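Local coordinates for protein beta-d-glucoside glucohydrolase (Hypocrea jecorina, PDB 3ZYZ) that probably hydrolyses terminal, non-reducing beta-D-glucosyl residues with release of beta-D-glucose, as a secreted glycoside hydrolase family 3 enzyme of cellulose degradation, at residues A155-Y160 against A198-S203; Q634-Y639 against P647-R652; N369-D374 against S384-Y389; I172-D177 against D549-G554. All coordinates share one frame; numbering follows the deposited sequence. Where two conformers were deposited one is given.

How the contacts relate
Contacts 1 and 3 meet at the bound glucose, contact 3 only through S384: their centres lie about 21 Å apart and their nearest atoms about 4 Å, contact 1 approaching the sugar from the TIM-barrel-like N-terminal domain, contact 3 from a loop of the C-terminal domain. Contact 4 ties the same two domains together away from the sugar, through strand 173-174, the next strand in the chain after 154-160 of contact 1; nearest atoms of contacts 1 and 4 are about 7 Å apart. Contact 2, in the fibronectin type III-like domain, comes as near to contact 4 (about 7 Å between nearest atoms), but its centre is about 36 Å from that of contact 3.

Contact 1: A155-Y160 against A198-S203; sequences ATAKHY and ASVMCS. With BGC (beta-D-glucopyranose), chain D.
With CG of M201 anti to the backbone N (chi1 -177°) and a bend at chi3 (-67°), the thioether runs alongside K158 and reaches the H159 ring, SD standing 4.0 Å from H159 CD2 in an oblique sulfur-aromatic contact. K158 starts with CG between its backbone N and carbonyl carbon (chi1 69°), then extends past M201, its CG lying over the centre of one face of the imidazole. These are neighbouring parallel strands of the TIM-barrel-like N-terminal domain. M201 N bonds to A157 O and Y160 N to M201 O, the latter in the carbonyl plane at 2.8 Å; a beta bulge shifts the register by one between A157 and Y160, beside the cis peptide that precedes H159. The 155-160 strand supplies the polar grip on the glucose, and M201 CE an apolar neighbour 3.6 Å from sugar O4. K158 NZ donates to O3 (2.9 Å) and O4 (3.0 Å) of the sugar and also to L110 O, while H159 NE2 meets O3 at 2.7 Å almost in line, ND1 being held by G115 O. D61, a weak, long ion-pair partner of K158, also bonds the glucose. The lysine and the imidazole together restrain glucose O3, and the ammonium would probably polarise it.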
loop_
_atom_site.group_PDB
_atom_site.type_symbol
_atom_site.label_atom_id
_atom_site.label_comp_id
_atom_site.label_asym_id
_atom_site.label_seq_id
_atom_site.Cartn_x
_atom_site.Cartn_y
_atom_site.Cartn_z
ATOM N N ALA A 155 11.932 -9.422 -0.507
ATOM C CA ALA A 155 10.931 -8.386 -0.802
ATOM C C ALA A 155 11.615 -7.159 -1.381
ATOM O O ALA A 155 12.829 -6.979 -1.204
ATOM C CB ALA A 155 10.139 -8.023 0.445
ATOM N N THR A 156 10.838 -6.325 -2.067
ATOM C CA THR A 156 11.355 -5.124 -2.707
ATOM C C THR A 156 10.475 -3.931 -2.372
ATOM O O THR A 156 9.371 -3.803 -2.901
ATOM C CB THR A 156 11.416 -5.307 -4.254
ATOM O OG1 THR A 156 12.140 -6.496 -4.545
ATOM C CG2 THR A 156 12.107 -4.130 -4.936
ATOM N N ALA A 157 10.954 -3.078 -1.473
ATOM C CA ALA A 157 10.272 -1.819 -1.167
ATOM C C ALA A 157 10.365 -0.892 -2.375
ATOM O O ALA A 157 11.471 -0.552 -2.824
ATOM C CB ALA A 157 10.880 -1.163 0.061
ATOM N N LYS A 158 9.207 -0.529 -2.929
ATOM C CA LYS A 158 9.146 0.401 -4.066
ATOM C C LYS A 158 8.044 1.463 -3.833
ATOM O O LYS A 158 7.173 1.236 -3.011
ATOM C CB LYS A 158 8.948 -0.381 -5.377
ATOM C CG LYS A 158 7.576 -1.047 -5.528
ATOM C CD LYS A 158 7.513 -1.938 -6.752
ATOM C CE LYS A 158 6.073 -2.232 -7.130
ATOM N NZ LYS A 158 5.947 -3.299 -8.171
ATOM N N HIS A 159 8.074 2.625 -4.492
ATOM C CA HIS A 159 9.126 3.064 -5.408
ATOM C C HIS A 159 9.826 4.239 -4.787
ATOM O O HIS A 159 9.178 5.210 -4.384
ATOM C CB HIS A 159 8.551 3.532 -6.742
ATOM C CG HIS A 159 7.641 2.542 -7.389
ATOM N ND1 HIS A 159 6.290 2.501 -7.131
ATOM C CD2 HIS A 159 7.885 1.566 -8.293
ATOM C CE1 HIS A 159 5.738 1.534 -7.842
ATOM N NE2 HIS A 159 6.685 0.952 -8.553
ATOM N N TYR A 160 11.151 4.163 -4.765
ATOM C CA TYR A 160 11.980 5.117 -4.041
ATOM C C TYR A 160 12.583 6.136 -5.002
ATOM O O TYR A 160 13.576 5.841 -5.658
ATOM C CB TYR A 160 13.074 4.341 -3.296
ATOM C CG TYR A 160 13.955 5.159 -2.389
ATOM C CD1 TYR A 160 13.539 5.498 -1.100
ATOM C CD2 TYR A 160 15.227 5.558 -2.799
ATOM C CE1 TYR A 160 14.349 6.238 -0.257
ATOM C CE2 TYR A 160 16.056 6.295 -1.951
ATOM C CZ TYR A 160 15.607 6.636 -0.685
ATOM O OH TYR A 160 16.416 7.374 0.161
ATOM N N ALA A 198 14.939 -6.803 1.720
ATOM C CA ALA A 198 16.140 -7.285 1.026
ATOM C C ALA A 198 16.568 -6.323 -0.049
ATOM O O ALA A 198 17.754 -6.178 -0.354
ATOM C CB ALA A 198 15.888 -8.653 0.430
ATOM N N SER A 199 15.581 -5.660 -0.630
ATOM C CA SER A 199 15.819 -4.793 -1.765
ATOM C C SER A 199 14.907 -3.574 -1.731
ATOM O O SER A 199 13.853 -3.585 -1.079
ATOM C CB SER A 199 15.622 -5.573 -3.067
ATOM O OG SER A 199 15.896 -4.764 -4.195
ATOM N N VAL A 200 15.341 -2.530 -2.425
ATOM C CA VAL A 200 14.593 -1.303 -2.589
ATOM C C VAL A 200 14.659 -1.010 -4.085
ATOM O O VAL A 200 15.710 -1.209 -4.715
ATOM C CB VAL A 200 15.205 -0.156 -1.776
ATOM C CG1 VAL A 200 14.687 1.199 -2.255
ATOM C CG2 VAL A 200 14.922 -0.350 -0.251
ATOM N N MET A 201 13.549 -0.570 -4.665
ATOM C CA MET A 201 13.548 -0.193 -6.086
ATOM C C MET A 201 13.484 1.326 -6.279
ATOM O O MET A 201 12.529 1.965 -5.824
ATOM C CB MET A 201 12.375 -0.849 -6.806
ATOM C CG MET A 201 12.326 -0.582 -8.314
ATOM S SD MET A 201 10.740 -1.083 -9.012
ATOM C CE MET A 201 10.799 -2.868 -8.814
ATOM N N CYS A 202 14.470 1.903 -6.972
ATOM C CA CYS A 202 14.456 3.359 -7.216
ATOM C C CYS A 202 13.499 3.714 -8.342
ATOM O O CYS A 202 13.312 2.926 -9.264
ATOM C CB CYS A 202 15.858 3.941 -7.443
ATOM S SG CYS A 202 16.892 3.114 -8.654
ATOM N N SER A 203 12.882 4.891 -8.251
ATOM C CA SER A 203 11.763 5.245 -9.124
ATOM C C SER A 203 12.156 5.839 -10.480
ATOM O O SER A 203 13.337 6.060 -10.767
ATOM C CB SER A 203 10.794 6.189 -8.393
ATOM O OG SER A 203 11.457 7.370 -7.977
HETATM C C2 BGC D . 6.708 -0.601 -12.438
HETATM C C3 BGC D . 7.211 -1.398 -11.257
HETATM C C4 BGC D . 7.276 -2.860 -11.667
HETATM C C5 BGC D . 8.149 -3.040 -12.922
HETATM C C6 BGC D . 8.240 -4.495 -13.377
HETATM C C1 BGC D . 7.530 -0.881 -13.712
HETATM O O1 BGC D . 6.933 -0.238 -14.815
HETATM O O2 BGC D . 6.762 0.757 -12.065
HETATM O O3 BGC D . 6.308 -1.203 -10.187
HETATM O O4 BGC D . 7.734 -3.640 -10.585
HETATM O O5 BGC D . 7.610 -2.274 -13.990
HETATM O O6 BGC D . 6.998 -4.883 -13.929
#

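Contact 2: Q634-Y639 against P647-R652; sequences QLYITY and PPKQLR
Y636 lays one face of its ring against L651, whose CD1 sits over it, offset toward the rim, 3.7 Å from Y636 CZ. The two form a non-hydrogen-bonded pair in an antiparallel beta hairpin of the fibronectin type III-like domain; I637 and Q650 form the adjoining hydrogen-bonded pair, with I637 N to Q650 O at 2.9 Å. At the turn end, T638 OG1 donates to P648 O at 2.7 Å, almost in line with the carbonyl bond. Across the other face of the sheet, the aliphatic part of R652 crosses I637 at about a right angle, with R652 CB 3.7 Å from I637 CD1. Beyond it R652 bends at chi2 (-66°), which brings NH2 to Y639 OH at 3.0 Å, nearly straight and in the guanidinium plane; D675 O takes NE, and Y639 OH also bonds S677 O. Q650 NE2 lies over a face of the Y639 ring, 3.5 Å from Y639 CE1, and donates to a water shared with I637 O and P647 O. The Y636 ring is held at its far end, where Y636 OH donates to Q634 OE1 at 2.7 Å.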
loop_
_atom_site.group_PDB
_atom_site.type_symbol
_atom_site.label_atom_id
_atom_site.label_comp_id
_atom_site.label_asym_id
_atom_site.label_seq_id
_atom_site.Cartn_x
_atom_site.Cartn_y
_atom_site.Cartn_z
ATOM N N GLN A 634 -7.606 4.629 17.407
ATOM C CA GLN A 634 -6.475 5.351 16.838
ATOM C C GLN A 634 -5.877 6.368 17.796
ATOM O O GLN A 634 -6.601 7.074 18.492
ATOM C CB GLN A 634 -6.895 6.068 15.554
ATOM C CG GLN A 634 -7.338 5.130 14.438
ATOM C CD GLN A 634 -8.444 5.725 13.607
ATOM O OE1 GLN A 634 -8.380 6.884 13.196
ATOM N NE2 GLN A 634 -9.477 4.931 13.352
ATOM N N LEU A 635 -4.547 6.445 17.798
ATOM C CA LEU A 635 -3.812 7.467 18.535
ATOM C C LEU A 635 -3.257 8.540 17.602
ATOM O O LEU A 635 -2.528 8.249 16.654
ATOM C CB LEU A 635 -2.684 6.828 19.352
ATOM C CG LEU A 635 -1.556 7.703 19.910
ATOM C CD1 LEU A 635 -2.005 8.517 21.097
ATOM C CD2 LEU A 635 -0.359 6.841 20.297
ATOM N N TYR A 636 -3.615 9.786 17.878
ATOM C CA TYR A 636 -3.011 10.938 17.209
ATOM C C TYR A 636 -2.189 11.775 18.191
ATOM O O TYR A 636 -2.624 12.058 19.325
ATOM C CB TYR A 636 -4.077 11.778 16.514
ATOM C CG TYR A 636 -4.781 11.001 15.411
ATOM C CD1 TYR A 636 -5.825 10.126 15.710
ATOM C CD2 TYR A 636 -4.386 11.124 14.072
ATOM C CE1 TYR A 636 -6.473 9.390 14.700
ATOM C CE2 TYR A 636 -5.021 10.387 13.050
ATOM C CZ TYR A 636 -6.065 9.524 13.381
ATOM O OH TYR A 636 -6.709 8.794 12.398
ATOM N N ILE A 637 -0.989 12.152 17.761
ATOM C CA ILE A 637 -0.119 12.954 18.603
ATOM C C ILE A 637 0.002 14.380 18.044
ATOM O O ILE A 637 0.100 14.584 16.828
ATOM C CB ILE A 637 1.260 12.265 18.798
ATOM C CG1 ILE A 637 1.080 10.938 19.548
ATOM C CG2 ILE A 637 2.240 13.168 19.545
ATOM C CD1 ILE A 637 2.394 10.274 20.006
ATOM N N THR A 638 -0.053 15.356 18.943
ATOM C CA THR A 638 0.231 16.757 18.617
ATOM C C THR A 638 1.560 17.101 19.269
ATOM O O THR A 638 1.718 16.987 20.496
ATOM C CB THR A 638 -0.887 17.690 19.132
ATOM O OG1 THR A 638 -2.136 17.292 18.549
ATOM C CG2 THR A 638 -0.612 19.174 18.789
ATOM N N TYR A 639 2.527 17.496 18.450
ATOM C CA TYR A 639 3.854 17.855 18.959
ATOM C C TYR A 639 3.776 19.177 19.734
ATOM O O TYR A 639 2.826 19.938 19.531
ATOM C CB TYR A 639 4.843 17.942 17.788
ATOM C CG TYR A 639 5.359 16.594 17.301
ATOM C CD1 TYR A 639 4.553 15.445 17.324
ATOM C CD2 TYR A 639 6.654 16.468 16.811
ATOM C CE1 TYR A 639 5.040 14.208 16.881
ATOM C CE2 TYR A 639 7.147 15.241 16.361
ATOM C CZ TYR A 639 6.343 14.123 16.399
ATOM O OH TYR A 639 6.839 12.926 15.953
ATOM N N PRO A 647 2.158 19.138 11.379
ATOM C CA PRO A 647 0.687 19.102 11.293
ATOM C C PRO A 647 0.023 19.014 12.684
ATOM O O PRO A 647 0.645 18.485 13.616
ATOM C CB PRO A 647 0.429 17.828 10.491
ATOM C CG PRO A 647 1.612 17.715 9.593
ATOM C CD PRO A 647 2.783 18.248 10.375
ATOM N N PRO A 648 -1.223 19.533 12.840
ATOM C CA PRO A 648 -1.807 19.532 14.203
ATOM C C PRO A 648 -1.961 18.126 14.796
ATOM O O PRO A 648 -1.791 17.957 16.007
ATOM C CB PRO A 648 -3.175 20.223 14.037
ATOM C CG PRO A 648 -3.427 20.314 12.575
ATOM C CD PRO A 648 -2.124 20.126 11.835
ATOM N N LYS A 649 -2.248 17.137 13.951
ATOM C CA LYS A 649 -2.434 15.747 14.381
ATOM C C LYS A 649 -1.664 14.794 13.483
ATOM O O LYS A 649 -1.711 14.920 12.254
ATOM C CB LYS A 649 -3.928 15.357 14.332
ATOM C CG LYS A 649 -4.735 15.620 15.606
ATOM C CD LYS A 649 -6.219 15.243 15.418
ATOM C CE LYS A 649 -6.950 16.284 14.567
ATOM N NZ LYS A 649 -8.414 16.037 14.447
ATOM N N GLN A 650 -0.981 13.822 14.087
ATOM C CA GLN A 650 -0.288 12.783 13.329
ATOM C C GLN A 650 -0.605 11.414 13.916
ATOM O O GLN A 650 -0.465 11.203 15.115
ATOM C CB GLN A 650 1.229 13.013 13.350
ATOM C CG GLN A 650 1.731 14.305 12.676
ATOM C CD GLN A 650 3.252 14.297 12.504
ATOM O OE1 GLN A 650 3.764 13.923 11.442
ATOM N NE2 GLN A 650 3.976 14.656 13.563
ATOM N N LEU A 651 -1.047 10.485 13.072
ATOM C CA LEU A 651 -1.334 9.121 13.522
ATOM C C LEU A 651 -0.052 8.500 14.042
ATOM O O LEU A 651 0.934 8.435 13.307
ATOM C CB LEU A 651 -1.893 8.267 12.383
ATOM C CG LEU A 651 -2.249 6.806 12.715
ATOM C CD1 LEU A 651 -3.589 6.711 13.466
ATOM C CD2 LEU A 651 -2.285 5.970 11.441
ATOM N N ARG A 652 -0.052 8.091 15.317
ATOM C CA ARG A 652 1.115 7.425 15.912
ATOM C C ARG A 652 0.770 6.089 16.591
ATOM O O ARG A 652 1.519 5.609 17.444
ATOM C CB ARG A 652 1.853 8.360 16.891
ATOM C CG ARG A 652 2.526 9.591 16.253
ATOM C CD ARG A 652 3.662 9.191 15.329
ATOM N NE ARG A 652 4.546 10.308 14.975
ATOM C CZ ARG A 652 4.720 10.771 13.738
ATOM N NH1 ARG A 652 4.065 10.223 12.716
ATOM N NH2 ARG A 652 5.557 11.782 13.521
HETATM O O HOH W 1 1.874 16.234 15.384
HETATM O O HOH W 2 1.674 19.011 15.999
#

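Contact 3: N369-D374 against S384-Y389; sequences NDKGCD and SGAVNY. With BGC (beta-D-glucopyranose), chain D.
The Y389 ring is approached obliquely by K371 CE, 3.4 Å from Y389 CE2; F392 meets the same ring edge-to-face, and H361 meets it with planes about 60° apart. Both segments belong to the long irregular loop between strand 348-352 and helix 395-404 in the C-terminal domain, where an inverse gamma turn centred on G372 spans K371 to C373. K371 carries the contact. Its CB points at the other segment and packs 3.6 Å from A386 CB, and bends at chi2 (-52°) and chi4 (-76°) then bring NZ round to the V387 carbonyl. NZ donates to V387 O at 2.9 Å from above the carbonyl plane, and has a second acceptor in N364 OD1. That same N364 oxygen also accepts from Y389 N, so one amide positions both the lysine and the tyrosine backbone. Two polar acceptors thus hold the ammonium of this buried lysine and would probably favour the charged form. D370 forms a salt bridge to R67 and a hydrogen bond to Y443 OH. At the start of 384-389 the loop reaches the bound glucose: S384 OG, which also bonds E441 OE1, accepts only a weak hydrogen bond from O3 of the sugar, and lies 3.4 Å from its C4.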
loop_
_atom_site.group_PDB
_atom_site.type_symbol
_atom_site.label_atom_id
_atom_site.label_comp_id
_atom_site.label_asym_id
_atom_site.label_seq_id
_atom_site.Cartn_x
_atom_site.Cartn_y
_atom_site.Cartn_z
ATOM N N ASN A 369 -5.810 -6.826 -20.570
ATOM C CA ASN A 369 -4.433 -7.133 -20.138
ATOM C C ASN A 369 -3.928 -6.202 -19.044
ATOM O O ASN A 369 -4.230 -5.008 -19.044
ATOM C CB ASN A 369 -3.449 -7.138 -21.310
ATOM C CG ASN A 369 -3.577 -8.380 -22.174
ATOM O OD1 ASN A 369 -3.183 -8.372 -23.346
ATOM N ND2 ASN A 369 -4.140 -9.452 -21.610
ATOM N N ASP A 370 -3.139 -6.754 -18.128
ATOM C CA ASP A 370 -2.706 -6.026 -16.926
ATOM C C ASP A 370 -3.907 -5.410 -16.187
ATOM O O ASP A 370 -3.780 -4.375 -15.550
ATOM C CB ASP A 370 -1.679 -4.934 -17.280
ATOM C CG ASP A 370 -0.436 -5.480 -17.984
ATOM O OD1 ASP A 370 -0.134 -6.694 -17.899
ATOM O OD2 ASP A 370 0.263 -4.668 -18.611
ATOM N N LYS A 371 -5.069 -6.052 -16.287
ATOM C CA LYS A 371 -6.312 -5.541 -15.690
ATOM C C LYS A 371 -6.673 -4.106 -16.134
ATOM O O LYS A 371 -7.334 -3.349 -15.395
ATOM C CB LYS A 371 -6.292 -5.693 -14.158
ATOM C CG LYS A 371 -6.332 -7.149 -13.692
ATOM C CD LYS A 371 -7.497 -7.872 -14.353
ATOM C CE LYS A 371 -7.614 -9.316 -13.907
ATOM N NZ LYS A 371 -6.609 -10.209 -14.528
ATOM N N GLY A 372 -6.241 -3.751 -17.348
ATOM C CA GLY A 372 -6.526 -2.443 -17.956
ATOM C C GLY A 372 -7.953 -2.303 -18.483
ATOM O O GLY A 372 -8.168 -2.015 -19.667
ATOM N N CYS A 373 -8.920 -2.537 -17.599
ATOM C CA CYS A 373 -10.329 -2.271 -17.870
ATOM C C CYS A 373 -11.112 -2.230 -16.567
ATOM O O CYS A 373 -10.752 -2.889 -15.582
ATOM C CB CYS A 373 -10.936 -3.304 -18.826
ATOM S SG CYS A 373 -11.314 -4.927 -18.095
ATOM N N ASP A 374 -12.150 -1.403 -16.555
ATOM C CA ASP A 374 -13.146 -1.446 -15.511
ATOM C C ASP A 374 -14.437 -1.973 -16.139
ATOM O O ASP A 374 -15.329 -1.204 -16.504
ATOM C CB ASP A 374 -13.345 -0.067 -14.879
ATOM C CG ASP A 374 -14.329 -0.091 -13.728
ATOM O OD1 ASP A 374 -14.646 -1.196 -13.243
ATOM O OD2 ASP A 374 -14.798 0.994 -13.317
ATOM N N SER A 384 1.431 -3.089 -13.735
ATOM C CA SER A 384 2.338 -4.141 -13.308
ATOM C C SER A 384 1.924 -4.763 -11.971
ATOM O O SER A 384 2.355 -5.882 -11.625
ATOM C CB SER A 384 3.761 -3.584 -13.199
ATOM O OG SER A 384 3.886 -2.711 -12.084
ATOM N N GLY A 385 1.092 -4.041 -11.222
ATOM C CA GLY A 385 0.643 -4.521 -9.924
ATOM C C GLY A 385 -0.632 -5.344 -9.939
ATOM O O GLY A 385 -1.140 -5.713 -8.882
ATOM N N ALA A 386 -1.146 -5.634 -11.135
ATOM C CA ALA A 386 -2.325 -6.474 -11.263
ATOM C C ALA A 386 -1.901 -7.920 -11.554
ATOM O O ALA A 386 -0.781 -8.150 -11.989
ATOM C CB ALA A 386 -3.225 -5.936 -12.347
ATOM N N VAL A 387 -2.783 -8.884 -11.281
ATOM C CA VAL A 387 -2.517 -10.308 -11.574
ATOM C C VAL A 387 -3.778 -10.978 -12.154
ATOM O O VAL A 387 -4.840 -10.359 -12.227
ATOM C CB VAL A 387 -2.071 -11.121 -10.322
ATOM C CG1 VAL A 387 -0.780 -10.575 -9.707
ATOM C CG2 VAL A 387 -3.182 -11.164 -9.290
ATOM N N ASN A 388 -3.662 -12.244 -12.543
ATOM C CA ASN A 388 -4.823 -12.997 -13.012
ATOM C C ASN A 388 -5.642 -13.488 -11.833
ATOM O O ASN A 388 -5.079 -13.876 -10.813
ATOM C CB ASN A 388 -4.394 -14.206 -13.844
ATOM C CG ASN A 388 -3.751 -13.818 -15.171
ATOM O OD1 ASN A 388 -2.734 -14.399 -15.563
ATOM N ND2 ASN A 388 -4.345 -12.853 -15.871
ATOM N N TYR A 389 -6.967 -13.474 -11.982
ATOM C CA TYR A 389 -7.862 -14.084 -11.001
ATOM C C TYR A 389 -7.960 -15.585 -11.238
ATOM O O TYR A 389 -8.171 -16.019 -12.368
ATOM C CB TYR A 389 -9.258 -13.478 -11.102
ATOM C CG TYR A 389 -9.308 -12.023 -10.741
ATOM C CD1 TYR A 389 -8.959 -11.587 -9.454
ATOM C CD2 TYR A 389 -9.711 -11.077 -11.673
ATOM C CE1 TYR A 389 -8.998 -10.252 -9.127
ATOM C CE2 TYR A 389 -9.766 -9.747 -11.352
ATOM C CZ TYR A 389 -9.410 -9.342 -10.081
ATOM O OH TYR A 389 -9.467 -8.020 -9.770
HETATM C C2 BGC D . 6.708 -0.601 -12.438
HETATM C C3 BGC D . 7.211 -1.398 -11.257
HETATM C C4 BGC D . 7.276 -2.860 -11.667
HETATM C C5 BGC D . 8.149 -3.040 -12.922
HETATM C C6 BGC D . 8.240 -4.495 -13.377
HETATM C C1 BGC D . 7.530 -0.881 -13.712
HETATM O O1 BGC D . 6.933 -0.238 -14.815
HETATM O O2 BGC D . 6.762 0.757 -12.065
HETATM O O3 BGC D . 6.308 -1.203 -10.187
HETATM O O4 BGC D . 7.734 -3.640 -10.585
HETATM O O5 BGC D . 7.610 -2.274 -13.990
HETATM O O6 BGC D . 6.998 -4.883 -13.929
#

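Contact 4: I172-D177 against D549-G554; sequences ISSNPD and DSFSEG. With NAG (2-acetamido-2-deoxy-beta-D-glucopyranose), chain C.
F551 overlaps P176: the two side chains lie side by side and point the same way, with CB of F551 3.5 Å from CB of P176 and proline CD over one ring face, offset toward the rim. The far part of the ring reaches S174, whose OG is 3.3 Å from F551 CE1 while that hydroxyl is hydrogen-bonded to L162 O. This packing flanks a short parallel beta bridge, S174 with D549, joining the N-terminal and C-terminal domains, the segments being separated by 371 residues. D549 N donates to S173 O (2.9 Å) and N175 N to D549 O (2.8 Å), both close to straight. The D549 side chain reaches forward along the chain: with CG anti to the backbone N (chi1 -178°), OD1 accepts from F551 N at 2.8 Å from above the carboxylate plane, closing an Asx turn that leads into F551. OD2 forms a salt bridge with K119, which also pairs with E553 and makes a cation-pi contact with the F551 ring, while Y185 meets that ring nearly at right angles. D177 is the N-cap of the following helix. From F551 to G554 the chain makes a type I turn, in which G554 N donates to F551 O at 3.0 Å.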
loop_
_atom_site.group_PDB
_atom_site.type_symbol
_atom_site.label_atom_id
_atom_site.label_comp_id
_atom_site.label_asym_id
_atom_site.label_seq_id
_atom_site.Cartn_x
_atom_site.Cartn_y
_atom_site.Cartn_z
ATOM N N ILE A 172 9.189 14.044 -14.929
ATOM C CA ILE A 172 8.887 15.019 -13.874
ATOM C C ILE A 172 9.922 14.994 -12.749
ATOM O O ILE A 172 10.434 13.931 -12.384
ATOM C CB ILE A 172 7.440 14.814 -13.279
ATOM C CG1 ILE A 172 6.942 16.098 -12.614
ATOM C CG2 ILE A 172 7.387 13.612 -12.330
ATOM C CD1 ILE A 172 5.487 16.053 -12.135
ATOM N N SER A 173 10.242 16.168 -12.213
ATOM C CA SER A 173 11.111 16.255 -11.042
ATOM C C SER A 173 10.253 16.578 -9.819
ATOM O O SER A 173 9.478 17.550 -9.830
ATOM C CB SER A 173 12.196 17.326 -11.249
ATOM O OG SER A 173 13.145 17.332 -10.188
ATOM N N SER A 174 10.373 15.753 -8.784
ATOM C CA SER A 174 9.717 16.013 -7.486
ATOM C C SER A 174 10.682 16.767 -6.591
ATOM O O SER A 174 11.738 16.245 -6.261
ATOM C CB SER A 174 9.328 14.699 -6.816
ATOM O OG SER A 174 8.297 14.026 -7.524
ATOM N N ASN A 175 10.327 17.993 -6.206
ATOM C CA ASN A 175 11.284 18.909 -5.569
ATOM C C ASN A 175 10.963 19.412 -4.136
ATOM O O ASN A 175 11.084 20.615 -3.873
ATOM C CB ASN A 175 11.502 20.132 -6.471
ATOM C CG ASN A 175 11.980 19.762 -7.867
ATOM O OD1 ASN A 175 12.554 18.690 -8.082
ATOM N ND2 ASN A 175 11.754 20.659 -8.821
ATOM N N PRO A 176 10.601 18.513 -3.201
ATOM C CA PRO A 176 10.225 19.034 -1.873
ATOM C C PRO A 176 11.426 19.518 -1.076
ATOM O O PRO A 176 12.566 19.239 -1.451
ATOM C CB PRO A 176 9.635 17.808 -1.175
ATOM C CG PRO A 176 10.388 16.656 -1.752
ATOM C CD PRO A 176 10.634 17.036 -3.220
ATOM N N ASP A 177 11.170 20.205 0.036
ATOM C CA ASP A 177 12.234 20.544 0.970
ATOM C C ASP A 177 12.749 19.270 1.649
ATOM O O ASP A 177 12.107 18.205 1.586
ATOM C CB ASP A 177 11.741 21.562 2.003
ATOM C CG ASP A 177 10.613 21.010 2.860
ATOM O OD1 ASP A 177 9.524 20.736 2.320
ATOM O OD2 ASP A 177 10.822 20.804 4.062
ATOM N N ASP A 549 7.104 19.297 -9.840
ATOM C CA ASP A 549 6.196 19.413 -8.695
ATOM C C ASP A 549 7.029 19.907 -7.528
ATOM O O ASP A 549 7.905 19.207 -7.043
ATOM C CB ASP A 549 5.509 18.079 -8.362
ATOM C CG ASP A 549 4.514 18.193 -7.190
ATOM O OD1 ASP A 549 4.442 19.267 -6.542
ATOM O OD2 ASP A 549 3.809 17.193 -6.911
ATOM N N SER A 550 6.760 21.131 -7.095
ATOM C CA SER A 550 7.545 21.761 -6.046
ATOM C C SER A 550 7.186 21.204 -4.666
ATOM O O SER A 550 7.832 21.553 -3.662
ATOM C CB SER A 550 7.365 23.293 -6.093
ATOM O OG SER A 550 5.994 23.653 -5.925
ATOM N N PHE A 551 6.173 20.335 -4.615
ATOM C CA PHE A 551 5.681 19.789 -3.339
ATOM C C PHE A 551 5.550 20.888 -2.291
ATOM O O PHE A 551 5.957 20.705 -1.144
ATOM C CB PHE A 551 6.628 18.707 -2.791
ATOM C CG PHE A 551 6.465 17.349 -3.416
ATOM C CD1 PHE A 551 6.689 17.152 -4.775
ATOM C CD2 PHE A 551 6.144 16.247 -2.622
ATOM C CE1 PHE A 551 6.553 15.878 -5.353
ATOM C CE2 PHE A 551 6.020 14.977 -3.173
ATOM C CZ PHE A 551 6.218 14.790 -4.553
ATOM N N SER A 552 4.984 22.027 -2.683
ATOM C CA SER A 552 4.940 23.190 -1.803
ATOM C C SER A 552 4.045 22.973 -0.564
ATOM O O SER A 552 4.164 23.696 0.418
ATOM C CB SER A 552 4.531 24.450 -2.586
ATOM O OG SER A 552 3.245 24.290 -3.170
ATOM N N GLU A 553 3.181 21.959 -0.598
ATOM C CA GLU A 553 2.349 21.647 0.571
ATOM C C GLU A 553 3.181 21.104 1.736
ATOM O O GLU A 553 2.766 21.167 2.892
ATOM C CB GLU A 553 1.219 20.680 0.202
ATOM C CG GLU A 553 1.659 19.273 -0.184
ATOM C CD GLU A 553 2.261 19.187 -1.590
ATOM O OE1 GLU A 553 2.138 20.152 -2.387
ATOM O OE2 GLU A 553 2.865 18.143 -1.895
ATOM N N GLY A 554 4.354 20.562 1.418
ATOM C CA GLY A 554 5.253 20.006 2.413
ATOM C C GLY A 554 4.605 18.875 3.185
ATOM O O GLY A 554 4.049 17.951 2.600
HETATM C C1 NAG C . 16.066 20.444 -3.263
HETATM C C2 NAG C . 15.180 21.653 -2.930
HETATM C C3 NAG C . 15.448 22.243 -1.534
HETATM C C4 NAG C . 15.599 21.151 -0.470
HETATM C C5 NAG C . 16.685 20.181 -0.946
HETATM C C6 NAG C . 17.016 19.091 0.072
HETATM C C7 NAG C . 14.510 23.063 -4.860
HETATM C C8 NAG C . 14.963 24.141 -5.808
HETATM N N2 NAG C . 15.404 22.676 -3.942
HETATM O O3 NAG C . 14.416 23.133 -1.156
HETATM O O4 NAG C . 15.859 21.702 0.815
HETATM O O5 NAG C . 16.216 19.586 -2.142
HETATM O O6 NAG C . 16.041 18.070 0.037
HETATM O O7 NAG C . 13.375 22.594 -4.948
HETATM O O HOH W 3 8.193 20.582 0.274
#